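Local coordinates for protein leucine aminopeptidase 1 (PDB 2HC9) that removes N-terminal amino acids, preferably leucine, from peptides as a zinc-dependent M17 aminopeptidase with two metal ions per subunit, and probably serves in digestion, at residues T173-L176 / I177-A181; I183-T186 / D187-V190. The protein carries 1 engineered substitution. All coordinates share one frame; numbering follows the deposited sequence.

In the fold
Both contacts are local and lie in series along the chain. Contact 1 (173-176 with 177-181) comes first: it forms the last turn of helix 157-178 and the start of the loop that leaves it, so it closes no long loop. Contact 2 (183-186 with 187-190) follows one residue later and opens helix 186-199. Neither encloses nor crosses the other, yet their centres are about 10 Å apart, because the short connection brings the second helix back beside the first. Leu184 spans the join, packing against the carbonyl of Leu176 and the methyl of Thr179. Contact 1 leans on helix 277-290, contact 2 on strands 232-238 and 297-307 of the large mixed sheet.

Contact 1: residues T173-L176 / I177-A181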
loop_
_atom_site.group_PDB
_atom_site.type_symbol
_atom_site.label_atom_id
_atom_site.label_comp_id
_atom_site.label_asym_id
_atom_site.label_seq_id
_atom_site.Cartn_x
_atom_site.Cartn_y
_atom_site.Cartn_z
ATOM N N THR A 173 14.338 16.363 -30.969
ATOM C CA THR A 173 13.210 16.013 -30.079
ATOM C C THR A 173 13.738 15.191 -28.898
ATOM O O THR A 173 13.444 15.495 -27.740
ATOM C CB THR A 173 12.158 15.150 -30.840
ATOM O OG1 THR A 173 11.658 15.886 -31.955
ATOM C CG2 THR A 173 10.966 14.818 -29.927
ATOM N N ALA A 174 14.505 14.139 -29.202
ATOM C CA ALA A 174 15.074 13.273 -28.164
ATOM C C ALA A 174 16.037 14.019 -27.228
ATOM O O ALA A 174 16.014 13.800 -26.014
ATOM C CB ALA A 174 15.775 12.067 -28.801
ATOM N N ARG A 175 16.884 14.889 -27.784
ATOM C CA ARG A 175 17.787 15.697 -26.947
ATOM C C ARG A 175 17.021 16.539 -25.921
ATOM O O ARG A 175 17.397 16.608 -24.725
ATOM C CB ARG A 175 18.640 16.641 -27.831
ATOM C CG ARG A 175 19.500 17.631 -26.997
ATOM C CD ARG A 175 20.317 18.583 -27.883
ATOM N NE ARG A 175 19.499 19.500 -28.681
ATOM C CZ ARG A 175 18.900 20.611 -28.221
ATOM N NH1 ARG A 175 18.987 20.977 -26.943
ATOM N NH2 ARG A 175 18.217 21.376 -29.053
ATOM N N LEU A 176 15.963 17.205 -26.395
ATOM C CA LEU A 176 15.149 18.058 -25.531
ATOM C C LEU A 176 14.535 17.196 -24.416
ATOM O O LEU A 176 14.530 17.580 -23.258
ATOM C CB LEU A 176 14.054 18.782 -26.351
ATOM C CG LEU A 176 14.617 19.818 -27.371
ATOM C CD1 LEU A 176 13.462 20.302 -28.278
ATOM C CD2 LEU A 176 15.225 21.001 -26.622
ATOM N N ILE A 177 14.040 16.020 -24.786
ATOM C CA ILE A 177 13.446 15.092 -23.818
ATOM C C ILE A 177 14.468 14.600 -22.797
ATOM O O ILE A 177 14.162 14.557 -21.598
ATOM C CB ILE A 177 12.764 13.913 -24.553
ATOM C CG1 ILE A 177 11.476 14.439 -25.224
ATOM C CG2 ILE A 177 12.481 12.693 -23.591
ATOM C CD1 ILE A 177 10.889 13.452 -26.252
ATOM N N ASP A 178 15.677 14.245 -23.252
ATOM C CA ASP A 178 16.683 13.613 -22.354
ATOM C C ASP A 178 17.324 14.613 -21.393
ATOM O O ASP A 178 17.887 14.209 -20.388
ATOM C CB ASP A 178 17.825 12.985 -23.169
ATOM C CG ASP A 178 17.379 11.795 -24.010
ATOM O OD1 ASP A 178 16.296 11.231 -23.735
ATOM O OD2 ASP A 178 18.138 11.412 -24.930
ATOM N N THR A 179 17.272 15.901 -21.733
ATOM C CA THR A 179 17.942 16.944 -20.935
ATOM C C THR A 179 17.182 17.078 -19.599
ATOM O O THR A 179 15.969 17.205 -19.587
ATOM C CB THR A 179 17.933 18.324 -21.688
ATOM O OG1 THR A 179 18.548 18.178 -22.986
ATOM C CG2 THR A 179 18.653 19.403 -20.909
ATOM N N PRO A 180 17.902 17.037 -18.468
ATOM C CA PRO A 180 17.204 17.171 -17.186
ATOM C C PRO A 180 16.592 18.552 -17.042
ATOM O O PRO A 180 17.075 19.501 -17.642
ATOM C CB PRO A 180 18.313 17.001 -16.153
ATOM C CG PRO A 180 19.588 17.346 -16.867
ATOM C CD PRO A 180 19.363 16.902 -18.308
ATOM N N ALA A 181 15.539 18.670 -16.246
ATOM C CA ALA A 181 14.810 19.932 -16.178
ATOM C C ALA A 181 15.514 21.041 -15.400
ATOM O O ALA A 181 15.106 22.208 -15.504
ATOM C CB ALA A 181 13.420 19.699 -15.593
HETATM O O HOH W 1 20.023 19.969 -24.401
HETATM O O HOH W 2 13.532 17.404 -20.726
#
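Thr179 and Arg175 lie side by side and point the same way, one helical turn apart, with the hydroxyl of Thr179 turned back onto the chain. Its OG1 donates to Arg175 O at 2.6 Å, arriving from above the carbonyl plane; chi1 of -56° makes this possible by setting OG1 beside the threonine's own backbone N. That N reaches the same oxygen in a weak bond, so one carbonyl is gripped twice. A water then donates to OG1 and accepts from Arg175 NH1 (2.9 Å), meeting the guanidinium at its edge, while Leu176 CG lies over one face, near its rim. The bend at chi3 (65°) swings the guanidinium across the helix toward Leu176, with Glu172 and Glu192 taking its charge in salt bridges. Here helix 157-178 ends: Thr179 is the first residue to leave helical angles, and a short beta-branched residue with a hydroxyl suits a place where the carbonyls run short of N-H donors. Thr173 and Ile177 also run alongside each other, methyl CG2 against CD1 at 3.9 Å, beside the regular bond from Ile177 N to Thr173 O. Asp178 N donates to Ala174 O at 2.8 Å, and its carboxylate sits beside that same carbonyl, OD2 in a salt bridge with Arg467 and OD1 accepting from Gly468 N. Thr173 and Leu176, compact or apolar, fit against Ala280 and Glu284 of helix 277-290.

Contact 2: residues I183-T186 / D187-V190; sequences ILTT and DALV
Thr185 OG1 accepts a hydrogen bond from Ala188 N, 3.1 Å away and fairly straight at 158°. The hydroxyl can bend down over the start of the helix because it sits between its own backbone N and carbonyl carbon, chi1 59°. The same residue's carbonyl takes Leu189 N at 2.9 Å, so Thr185 engages the first turn through side chain and backbone alike. One residue on, Thr186 O receives Val190 N at 2.9 Å. With an alanine in place of Thr185, Ala188 N would probably lose its side-chain acceptor and the first turn would be held less firmly.

Apolar contacts flank these bonds. Leu184 reaches forward with CD1: Leu184 CD1 meets Ala188 CB at 4.0 Å, and Leu184 CD1 meets Leu189 CB at 4.2 Å; leucine's reach lets this one methyl lie against both. Alanine suits position 188, since its small CB also lies 3.4 Å from Ile183 O. Leu184 is itself the centre of an inverse gamma turn, closed by a weak bond from Thr185 N to Ile183 O, and this tight bend brings the chain round into the helix.

Farther out, Thr186 OG1 is bonded to Pro230 O and Thr229 OG1, and Asp187 OD1 forms a salt bridge with Arg208. An aspartate in the first turn also suits the helix dipole, whose positive end it probably steadies. Leu189 and Val190 pack on Ile304 of strand 297-307, and Val190 on Ala232 and Val234 of strand 232-238, fastening the helix to the large mixed sheet. The whole is a threonine N-cap, here starting helix 186-199 in the catalytic domain of an M17 aminopeptidase.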
loop_
_atom_site.group_PDB
_atom_site.type_symbol
_atom_site.label_atom_id
_atom_site.label_comp_id
_atom_site.label_asym_id
_atom_site.label_seq_id
_atom_site.Cartn_x
_atom_site.Cartn_y
_atom_site.Cartn_z
ATOM N N ILE A 183 18.249 21.955 -16.261
ATOM C CA ILE A 183 18.864 22.636 -17.399
ATOM C C ILE A 183 17.789 23.098 -18.387
ATOM O O ILE A 183 17.727 24.285 -18.751
ATOM C CB ILE A 183 19.863 21.688 -18.077
ATOM C CG1 ILE A 183 20.982 21.328 -17.076
ATOM C CG2 ILE A 183 20.420 22.308 -19.372
ATOM C CD1 ILE A 183 22.012 20.351 -17.611
ATOM N N LEU A 184 16.938 22.162 -18.820
ATOM C CA LEU A 184 15.811 22.531 -19.701
ATOM C C LEU A 184 14.637 23.013 -18.863
ATOM O O LEU A 184 13.645 22.300 -18.631
ATOM C CB LEU A 184 15.429 21.412 -20.689
ATOM C CG LEU A 184 14.479 21.906 -21.804
ATOM C CD1 LEU A 184 15.234 22.688 -22.937
ATOM C CD2 LEU A 184 13.727 20.724 -22.401
ATOM N N THR A 185 14.755 24.250 -18.399
ATOM C CA THR A 185 13.675 24.919 -17.676
ATOM C C THR A 185 12.603 25.431 -18.644
ATOM O O THR A 185 12.788 25.354 -19.860
ATOM C CB THR A 185 14.261 26.143 -16.927
ATOM O OG1 THR A 185 14.861 27.011 -17.899
ATOM C CG2 THR A 185 15.338 25.693 -15.886
ATOM N N THR A 186 11.524 26.035 -18.130
ATOM C CA THR A 186 10.563 26.666 -19.053
ATOM C C THR A 186 11.257 27.723 -19.914
ATOM O O THR A 186 11.019 27.802 -21.132
ATOM C CB THR A 186 9.361 27.337 -18.349
ATOM O OG1 THR A 186 9.828 28.370 -17.478
ATOM C CG2 THR A 186 8.537 26.303 -17.537
ATOM N N ASP A 187 12.102 28.537 -19.276
ATOM C CA ASP A 187 12.872 29.572 -20.005
ATOM C C ASP A 187 13.724 28.962 -21.115
ATOM O O ASP A 187 13.791 29.493 -22.239
ATOM C CB ASP A 187 13.803 30.304 -19.028
ATOM C CG ASP A 187 13.046 31.247 -18.068
ATOM O OD1 ASP A 187 11.853 31.517 -18.280
ATOM O OD2 ASP A 187 13.673 31.728 -17.104
ATOM N N ALA A 188 14.416 27.872 -20.794
ATOM C CA ALA A 188 15.297 27.241 -21.776
ATOM C C ALA A 188 14.484 26.652 -22.930
ATOM O O ALA A 188 14.897 26.738 -24.078
ATOM C CB ALA A 188 16.120 26.162 -21.127
ATOM N N LEU A 189 13.332 26.049 -22.629
ATOM C CA LEU A 189 12.494 25.516 -23.716
ATOM C C LEU A 189 11.856 26.628 -24.586
ATOM O O LEU A 189 11.765 26.484 -25.820
ATOM C CB LEU A 189 11.432 24.518 -23.186
ATOM C CG LEU A 189 10.545 23.834 -24.258
ATOM C CD1 LEU A 189 11.406 23.135 -25.344
ATOM C CD2 LEU A 189 9.582 22.806 -23.602
ATOM N N VAL A 190 11.440 27.737 -23.967
ATOM C CA VAL A 190 11.049 28.921 -24.755
ATOM C C VAL A 190 12.204 29.305 -25.703
ATOM O O VAL A 190 11.990 29.500 -26.915
ATOM C CB VAL A 190 10.676 30.124 -23.853
ATOM C CG1 VAL A 190 10.537 31.433 -24.689
ATOM C CG2 VAL A 190 9.364 29.846 -23.089
#